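Local atomic coordinates of uncharacterized protein YppE (Bacillus subtilis, PDB entry 2IM8), a protein that is of unknown function but folds as a four-helix bundle representing the bacterial DUF1798 family. Residues 74-85 with 98-109. Sequence-based numbering, arbitrary orientation.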
ATOM      1  N   GLN A  74      -7.974 -10.463   1.689  1.00 16.70           N
ATOM      2  CA  GLN A  74      -7.037  -9.553   2.324  1.00 17.91           C
ATOM      3  C   GLN A  74      -6.252  -8.805   1.244  1.00 15.90           C
ATOM      4  O   GLN A  74      -6.121  -7.583   1.291  1.00 16.15           O
ATOM      5  CB  GLN A  74      -6.116 -10.381   3.216  1.00 23.53           C
ATOM      6  CG  GLN A  74      -5.094  -9.657   4.040  1.00 27.32           C
ATOM      7  CD  GLN A  74      -4.385 -10.632   4.964  1.00 30.41           C
ATOM      8  OE1 GLN A  74      -4.140 -11.784   4.592  1.00 30.82           O
ATOM      9  NE2 GLN A  74      -4.055 -10.183   6.168  1.00 30.42           N
ATOM     10  N   ILE A  75      -5.756  -9.544   0.260  1.00 13.43           N
ATOM     11  CA  ILE A  75      -4.991  -8.936  -0.820  1.00 14.54           C
ATOM     12  C   ILE A  75      -5.856  -7.953  -1.595  1.00 14.21           C
ATOM     13  O   ILE A  75      -5.458  -6.813  -1.823  1.00 15.16           O
ATOM     14  CB  ILE A  75      -4.436 -10.004  -1.794  1.00 15.30           C
ATOM     15  CG1 ILE A  75      -3.394 -10.872  -1.075  1.00 16.16           C
ATOM     16  CG2 ILE A  75      -3.791  -9.325  -3.003  1.00 13.88           C
ATOM     17  CD1 ILE A  75      -2.219 -10.077  -0.528  1.00 19.12           C
ATOM     18  N   GLU A  76      -7.048  -8.398  -1.978  1.00 14.74           N
ATOM     19  CA  GLU A  76      -7.977  -7.562  -2.741  1.00 16.85           C
ATOM     20  C   GLU A  76      -8.371  -6.242  -2.066  1.00 16.01           C
ATOM     21  O   GLU A  76      -8.595  -5.238  -2.744  1.00 15.58           O
ATOM     22  CB  GLU A  76      -9.236  -8.373  -3.078  1.00 20.25           C
ATOM     23  CG  GLU A  76      -8.964  -9.590  -3.958  1.00 24.67           C
ATOM     24  CD  GLU A  76     -10.220 -10.404  -4.255  1.00 29.26           C
ATOM     25  OE1 GLU A  76     -10.935 -10.781  -3.300  1.00 30.67           O
ATOM     26  OE2 GLU A  76     -10.485 -10.672  -5.446  1.00 31.49           O
ATOM     27  N   ALA A  77      -8.436  -6.230  -0.738  1.00 16.98           N
ATOM     28  CA  ALA A  77      -8.820  -5.025  -0.001  1.00 15.81           C
ATOM     29  C   ALA A  77      -7.785  -3.887   0.007  1.00 15.78           C
ATOM     30  O   ALA A  77      -8.138  -2.725   0.228  1.00 16.54           O
ATOM     31  CB  ALA A  77      -9.170  -5.396   1.434  1.00 15.89           C
ATOM     32  N   VAL A  78      -6.518  -4.224  -0.220  1.00 14.33           N
ATOM     33  CA  VAL A  78      -5.429  -3.244  -0.209  1.00 14.96           C
ATOM     34  C   VAL A  78      -5.600  -2.071  -1.184  1.00 15.60           C
ATOM     35  O   VAL A  78      -5.456  -0.904  -0.806  1.00 14.18           O
ATOM     36  CB  VAL A  78      -4.075  -3.948  -0.502  1.00 13.02           C
ATOM     37  CG1 VAL A  78      -2.942  -2.913  -0.594  1.00 12.55           C
ATOM     38  CG2 VAL A  78      -3.775  -4.965   0.611  1.00 12.58           C
ATOM     39  N   LYS A  79      -5.900  -2.394  -2.436  1.00 17.30           N
ATOM     40  CA  LYS A  79      -6.075  -1.399  -3.493  1.00 17.43           C
ATOM     41  C   LYS A  79      -6.840  -0.141  -3.077  1.00 16.01           C
ATOM     42  O   LYS A  79      -6.270   0.949  -3.025  1.00 15.30           O
ATOM     43  CB  LYS A  79      -6.782  -2.048  -4.680  1.00 35.45           C
ATOM     44  CG  LYS A  79      -7.267  -1.094  -5.760  1.00 40.11           C
ATOM     45  CD  LYS A  79      -8.182  -1.840  -6.724  1.00 44.05           C
ATOM     46  CE  LYS A  79      -8.642  -0.969  -7.878  1.00 46.24           C
ATOM     47  NZ  LYS A  79      -9.622  -1.699  -8.737  1.00 46.57           N
ATOM     48  N   ASP A  80      -8.126  -0.290  -2.780  1.00 15.05           N
ATOM     49  CA  ASP A  80      -8.936   0.871  -2.417  1.00 16.61           C
ATOM     50  C   ASP A  80      -8.423   1.630  -1.212  1.00 13.99           C
ATOM     51  O   ASP A  80      -8.436   2.853  -1.213  1.00 15.09           O
ATOM     52  CB  ASP A  80     -10.397   0.471  -2.197  1.00 19.45           C
ATOM     53  CG  ASP A  80     -11.027  -0.117  -3.446  1.00 21.87           C
ATOM     54  OD1 ASP A  80     -10.559   0.221  -4.555  1.00 19.54           O
ATOM     55  OD2 ASP A  80     -11.990  -0.904  -3.319  1.00 27.46           O
ATOM     56  N   ASN A  81      -7.959   0.923  -0.188  1.00 13.63           N
ATOM     57  CA  ASN A  81      -7.456   1.613   0.997  1.00 13.89           C
ATOM     58  C   ASN A  81      -6.143   2.336   0.685  1.00 11.84           C
ATOM     59  O   ASN A  81      -5.942   3.477   1.100  1.00 12.10           O
ATOM     60  CB  ASN A  81      -7.242   0.632   2.152  1.00 15.59           C
ATOM     61  CG  ASN A  81      -8.543   0.219   2.821  1.00 16.97           C
ATOM     62  OD1 ASN A  81      -9.445   1.039   3.017  1.00 17.52           O
ATOM     63  ND2 ASN A  81      -8.633  -1.048   3.198  1.00 16.90           N
ATOM     64  N   PHE A  82      -5.259   1.668  -0.048  1.00  8.16           N
ATOM     65  CA  PHE A  82      -3.974   2.244  -0.414  1.00  7.94           C
ATOM     66  C   PHE A  82      -4.156   3.511  -1.240  1.00  9.40           C
ATOM     67  O   PHE A  82      -3.497   4.522  -0.989  1.00  9.62           O
ATOM     68  CB  PHE A  82      -3.156   1.219  -1.197  1.00  7.07           C
ATOM     69  CG  PHE A  82      -1.793   1.706  -1.607  1.00  7.68           C
ATOM     70  CD1 PHE A  82      -0.785   1.896  -0.661  1.00  9.45           C
ATOM     71  CD2 PHE A  82      -1.510   1.961  -2.944  1.00 11.54           C
ATOM     72  CE1 PHE A  82       0.494   2.333  -1.050  1.00 10.75           C
ATOM     73  CE2 PHE A  82      -0.231   2.399  -3.342  1.00  9.91           C
ATOM     74  CZ  PHE A  82       0.766   2.583  -2.388  1.00  9.21           C
ATOM     75  N   LEU A  83      -5.046   3.464  -2.230  1.00 10.54           N
ATOM     76  CA  LEU A  83      -5.285   4.642  -3.063  1.00 12.73           C
ATOM     77  C   LEU A  83      -5.919   5.779  -2.275  1.00 11.38           C
ATOM     78  O   LEU A  83      -5.659   6.952  -2.551  1.00 12.19           O
ATOM     79  CB  LEU A  83      -6.162   4.290  -4.267  1.00 16.18           C
ATOM     80  CG  LEU A  83      -5.443   3.692  -5.479  1.00 20.61           C
ATOM     81  CD1 LEU A  83      -4.623   2.494  -5.058  1.00 22.38           C
ATOM     82  CD2 LEU A  83      -6.471   3.297  -6.527  1.00 20.87           C
ATOM     83  N   GLU A  84      -6.763   5.454  -1.303  1.00 10.64           N
ATOM     84  CA  GLU A  84      -7.353   6.522  -0.503  1.00  8.87           C
ATOM     85  C   GLU A  84      -6.219   7.142   0.314  1.00  9.37           C
ATOM     86  O   GLU A  84      -6.104   8.366   0.402  1.00  7.21           O
ATOM     87  CB  GLU A  84      -8.444   5.995   0.425  1.00 12.62           C
ATOM     88  CG  GLU A  84      -8.887   7.028   1.468  1.00 14.24           C
ATOM     89  CD  GLU A  84     -10.139   6.643   2.235  1.00 16.11           C
ATOM     90  OE1 GLU A  84     -10.376   5.432   2.448  1.00 16.46           O
ATOM     91  OE2 GLU A  84     -10.876   7.571   2.643  1.00 14.55           O
ATOM     92  N   LEU A  85      -5.381   6.282   0.895  1.00 10.46           N
ATOM     93  CA  LEU A  85      -4.245   6.727   1.700  1.00 12.17           C
ATOM     94  C   LEU A  85      -3.378   7.686   0.887  1.00 10.49           C
ATOM     95  O   LEU A  85      -2.982   8.742   1.382  1.00 11.47           O
ATOM     96  CB  LEU A  85      -3.439   5.505   2.180  1.00 12.97           C
ATOM     97  CG  LEU A  85      -1.926   5.496   2.475  1.00 20.64           C
ATOM     98  CD1 LEU A  85      -1.416   6.839   2.984  1.00 18.33           C
ATOM     99  CD2 LEU A  85      -1.657   4.382   3.493  1.00 18.54           C
ATOM    100  N   ARG A  98      -9.713   7.652  10.920  1.00 18.11           N
ATOM    101  CA  ARG A  98      -9.941   6.950   9.668  1.00 17.84           C
ATOM    102  C   ARG A  98      -8.624   6.780   8.902  1.00 16.65           C
ATOM    103  O   ARG A  98      -8.342   5.707   8.360  1.00 12.93           O
ATOM    104  CB  ARG A  98     -10.953   7.733   8.825  1.00 20.56           C
ATOM    105  CG  ARG A  98     -11.212   7.177   7.440  1.00 21.67           C
ATOM    106  CD  ARG A  98     -11.665   5.727   7.467  1.00 23.30           C
ATOM    107  NE  ARG A  98     -11.974   5.268   6.116  1.00 24.66           N
ATOM    108  CZ  ARG A  98     -12.035   3.991   5.757  1.00 24.85           C
ATOM    109  NH1 ARG A  98     -11.808   3.033   6.650  1.00 27.52           N
ATOM    110  NH2 ARG A  98     -12.318   3.669   4.506  1.00 28.48           N
ATOM    111  N   PHE A  99      -7.816   7.831   8.853  1.00 16.57           N
ATOM    112  CA  PHE A  99      -6.549   7.735   8.141  1.00 16.80           C
ATOM    113  C   PHE A  99      -5.686   6.648   8.780  1.00 15.36           C
ATOM    114  O   PHE A  99      -5.024   5.865   8.080  1.00 15.17           O
ATOM    115  CB  PHE A  99      -5.791   9.062   8.180  1.00 15.98           C
ATOM    116  CG  PHE A  99      -4.542   9.055   7.346  1.00 14.88           C
ATOM    117  CD1 PHE A  99      -4.601   9.305   5.978  1.00 15.96           C
ATOM    118  CD2 PHE A  99      -3.317   8.706   7.909  1.00 13.52           C
ATOM    119  CE1 PHE A  99      -3.451   9.200   5.178  1.00 12.96           C
ATOM    120  CE2 PHE A  99      -2.171   8.601   7.123  1.00 13.03           C
ATOM    121  CZ  PHE A  99      -2.239   8.847   5.757  1.00 13.41           C
ATOM    122  N   LYS A 100      -5.691   6.605  10.111  1.00 11.96           N
ATOM    123  CA  LYS A 100      -4.912   5.606  10.830  1.00 12.11           C
ATOM    124  C   LYS A 100      -5.431   4.208  10.509  1.00 10.63           C
ATOM    125  O   LYS A 100      -4.644   3.312  10.249  1.00 11.76           O
ATOM    126  CB  LYS A 100      -4.964   5.840  12.349  1.00 14.30           C
ATOM    127  CG  LYS A 100      -4.137   4.822  13.144  1.00 14.20           C
ATOM    128  CD  LYS A 100      -4.095   5.121  14.641  1.00 20.49           C
ATOM    129  CE  LYS A 100      -3.268   4.081  15.397  1.00 24.01           C
ATOM    130  NZ  LYS A 100      -3.134   4.386  16.850  1.00 23.59           N
ATOM    131  N   ASP A 101      -6.754   4.029  10.528  1.00 12.17           N
ATOM    132  CA  ASP A 101      -7.355   2.730  10.233  1.00 13.30           C
ATOM    133  C   ASP A 101      -6.957   2.148   8.874  1.00 10.44           C
ATOM    134  O   ASP A 101      -6.579   0.987   8.793  1.00 11.16           O
ATOM    135  CB  ASP A 101      -8.884   2.797  10.308  1.00 23.94           C
ATOM    136  CG  ASP A 101      -9.387   3.117  11.704  1.00 28.45           C
ATOM    137  OD1 ASP A 101      -8.705   2.737  12.681  1.00 31.66           O
ATOM    138  OD2 ASP A 101     -10.469   3.734  11.825  1.00 33.04           O
ATOM    139  N   ILE A 102      -7.041   2.937   7.807  1.00 10.22           N
ATOM    140  CA  ILE A 102      -6.680   2.409   6.491  1.00 11.16           C
ATOM    141  C   ILE A 102      -5.180   2.170   6.382  1.00  9.16           C
ATOM    142  O   ILE A 102      -4.735   1.201   5.766  1.00  9.93           O
ATOM    143  CB  ILE A 102      -7.166   3.343   5.352  1.00 13.64           C
ATOM    144  CG1 ILE A 102      -6.511   4.721   5.459  1.00 15.04           C
ATOM    145  CG2 ILE A 102      -8.686   3.496   5.435  1.00 15.36           C
ATOM    146  CD1 ILE A 102      -6.945   5.663   4.352  1.00 14.35           C
ATOM    147  N   THR A 103      -4.395   3.045   7.002  1.00 15.10           N
ATOM    148  CA  THR A 103      -2.943   2.907   6.976  1.00 13.73           C
ATOM    149  C   THR A 103      -2.556   1.616   7.706  1.00 13.41           C
ATOM    150  O   THR A 103      -1.753   0.816   7.200  1.00 13.61           O
ATOM    151  CB  THR A 103      -2.266   4.131   7.639  1.00 10.10           C
ATOM    152  OG1 THR A 103      -2.601   5.311   6.896  1.00 12.45           O
ATOM    153  CG2 THR A 103      -0.751   3.984   7.631  1.00 12.50           C
ATOM    154  N   GLU A 104      -3.152   1.392   8.873  1.00  9.99           N
ATOM    155  CA  GLU A 104      -2.861   0.179   9.651  1.00 11.83           C
ATOM    156  C   GLU A 104      -3.211  -1.093   8.873  1.00 10.33           C
ATOM    157  O   GLU A 104      -2.485  -2.088   8.916  1.00 10.04           O
ATOM    158  CB  GLU A 104      -3.670   0.158  10.945  1.00 19.12           C
ATOM    159  CG  GLU A 104      -3.308   1.195  11.980  1.00 26.74           C
ATOM    160  CD  GLU A 104      -4.127   0.992  13.240  1.00 26.70           C
ATOM    161  OE1 GLU A 104      -5.376   0.934  13.138  1.00 32.19           O
ATOM    162  OE2 GLU A 104      -3.533   0.882  14.323  1.00 30.05           O
ATOM    163  N   SER A 105      -4.350  -1.054   8.192  1.00  8.28           N
ATOM    164  CA  SER A 105      -4.838  -2.187   7.405  1.00 11.25           C
ATOM    165  C   SER A 105      -3.897  -2.509   6.241  1.00  9.69           C
ATOM    166  O   SER A 105      -3.545  -3.672   5.992  1.00 11.97           O
ATOM    167  CB  SER A 105      -6.236  -1.860   6.872  1.00  8.47           C
ATOM    168  OG  SER A 105      -6.735  -2.900   6.071  1.00 13.25           O
ATOM    169  N   VAL A 106      -3.505  -1.472   5.521  1.00  8.44           N
ATOM    170  CA  VAL A 106      -2.606  -1.624   4.381  1.00  8.14           C
ATOM    171  C   VAL A 106      -1.248  -2.161   4.837  1.00  6.96           C
ATOM    172  O   VAL A 106      -0.746  -3.153   4.306  1.00  7.66           O
ATOM    173  CB  VAL A 106      -2.412  -0.260   3.665  1.00 15.77           C
ATOM    174  CG1 VAL A 106      -1.240  -0.331   2.678  1.00 16.63           C
ATOM    175  CG2 VAL A 106      -3.704   0.124   2.938  1.00 15.57           C
ATOM    176  N   LEU A 107      -0.663  -1.512   5.836  1.00 11.37           N
ATOM    177  CA  LEU A 107       0.643  -1.911   6.336  1.00 10.31           C
ATOM    178  C   LEU A 107       0.686  -3.359   6.816  1.00 11.25           C
ATOM    179  O   LEU A 107       1.636  -4.071   6.505  1.00 10.07           O
ATOM    180  CB  LEU A 107       1.097  -0.964   7.458  1.00 11.75           C
ATOM    181  CG  LEU A 107       1.564   0.420   6.971  1.00 10.27           C
ATOM    182  CD1 LEU A 107       1.848   1.322   8.157  1.00 11.93           C
ATOM    183  CD2 LEU A 107       2.818   0.270   6.090  1.00  9.01           C
ATOM    184  N   TYR A 108      -0.333  -3.792   7.558  1.00  8.87           N
ATOM    185  CA  TYR A 108      -0.340  -5.167   8.056  1.00 13.78           C
ATOM    186  C   TYR A 108      -0.377  -6.183   6.927  1.00 10.92           C
ATOM    187  O   TYR A 108       0.371  -7.161   6.936  1.00 14.61           O
ATOM    188  CB  TYR A 108      -1.517  -5.435   9.002  1.00 12.90           C
ATOM    189  CG  TYR A 108      -1.600  -6.906   9.344  1.00 14.85           C
ATOM    190  CD1 TYR A 108      -0.592  -7.520  10.081  1.00 12.86           C
ATOM    191  CD2 TYR A 108      -2.616  -7.707   8.830  1.00 14.85           C
ATOM    192  CE1 TYR A 108      -0.578  -8.891  10.290  1.00 14.71           C
ATOM    193  CE2 TYR A 108      -2.618  -9.089   9.035  1.00 12.40           C
ATOM    194  CZ  TYR A 108      -1.593  -9.672   9.761  1.00 15.65           C
ATOM    195  OH  TYR A 108      -1.546 -11.038   9.923  1.00 15.44           O
ATOM    196  N   THR A 109      -1.253  -5.971   5.952  1.00 11.82           N
ATOM    197  CA  THR A 109      -1.316  -6.913   4.847  1.00 10.78           C
ATOM    198  C   THR A 109       0.021  -6.927   4.112  1.00 10.69           C
ATOM    199  O   THR A 109       0.504  -7.992   3.726  1.00  9.31           O
ATOM    200  CB  THR A 109      -2.454  -6.569   3.863  1.00 17.71           C
ATOM    201  OG1 THR A 109      -3.708  -6.641   4.551  1.00 21.45           O
ATOM    202  CG2 THR A 109      -2.463  -7.555   2.680  1.00 19.32           C
TER
HETATM  203  O   HOH W   1      -6.087  -5.767   3.500  1.00 15.83           O
HETATM  204  O   HOH W   2      -2.944 -12.108   7.973  1.00 21.30           O
HETATM  205  O   HOH W   3      -5.969  -2.889   3.320  1.00 14.85           O
HETATM  206  O   HOH W   4     -11.108   0.616   5.056  1.00 47.20           O
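Asn81 fits as a knob into a hole formed by Arg98, Ile102, Ser105 and Val106, its CB against Val106 CG2 and its OD1 3.5 Å from Ile102 CG2. Both ends of its amide use water to cross to helix 96-121: OD1 accepts from a water that also takes a bond from Arg98 NH1, while ND2 donates to another that is bonded to Ser105 OG. The Arg98 chain, bent at chi2 (56°), brings one guanidinium face against Ile102 CG2, which lies 3.3 Å from the plane and over its centre. From there NH2 makes a salt bridge to Glu84 OE1 at 3.3 Å, the carboxylate and guanidinium planes turned 72° apart. Deeper in, Leu85 straddles two residues, CD1 lying 3.5 Å from Phe99 CZ and CD2 near Thr103 OG1, and Val106 CG1 reaches Phe82 CD1. At the far end Thr109 CG2 packs 3.6 Å from Val78 CG2, and its OG1 shares a water with Gln74 O. Gln74 CG lies against Thr109 OG1 and CG2, the two chains running in opposite directions, and NE2 comes 3.4 Å from Tyr108 CE2; another water links NE2 to Tyr108 OH. Met13, Val16 and Ala17 of helix 3-29 pack on Val78, Phe82 and Leu85. The axes of 74-85 and 98-109 approach to 9.1 Å and cross at -135°, an apolar seam with a water-bridged margin joining consecutive, roughly antiparallel helices as a helical hairpin within a four-helix bundle.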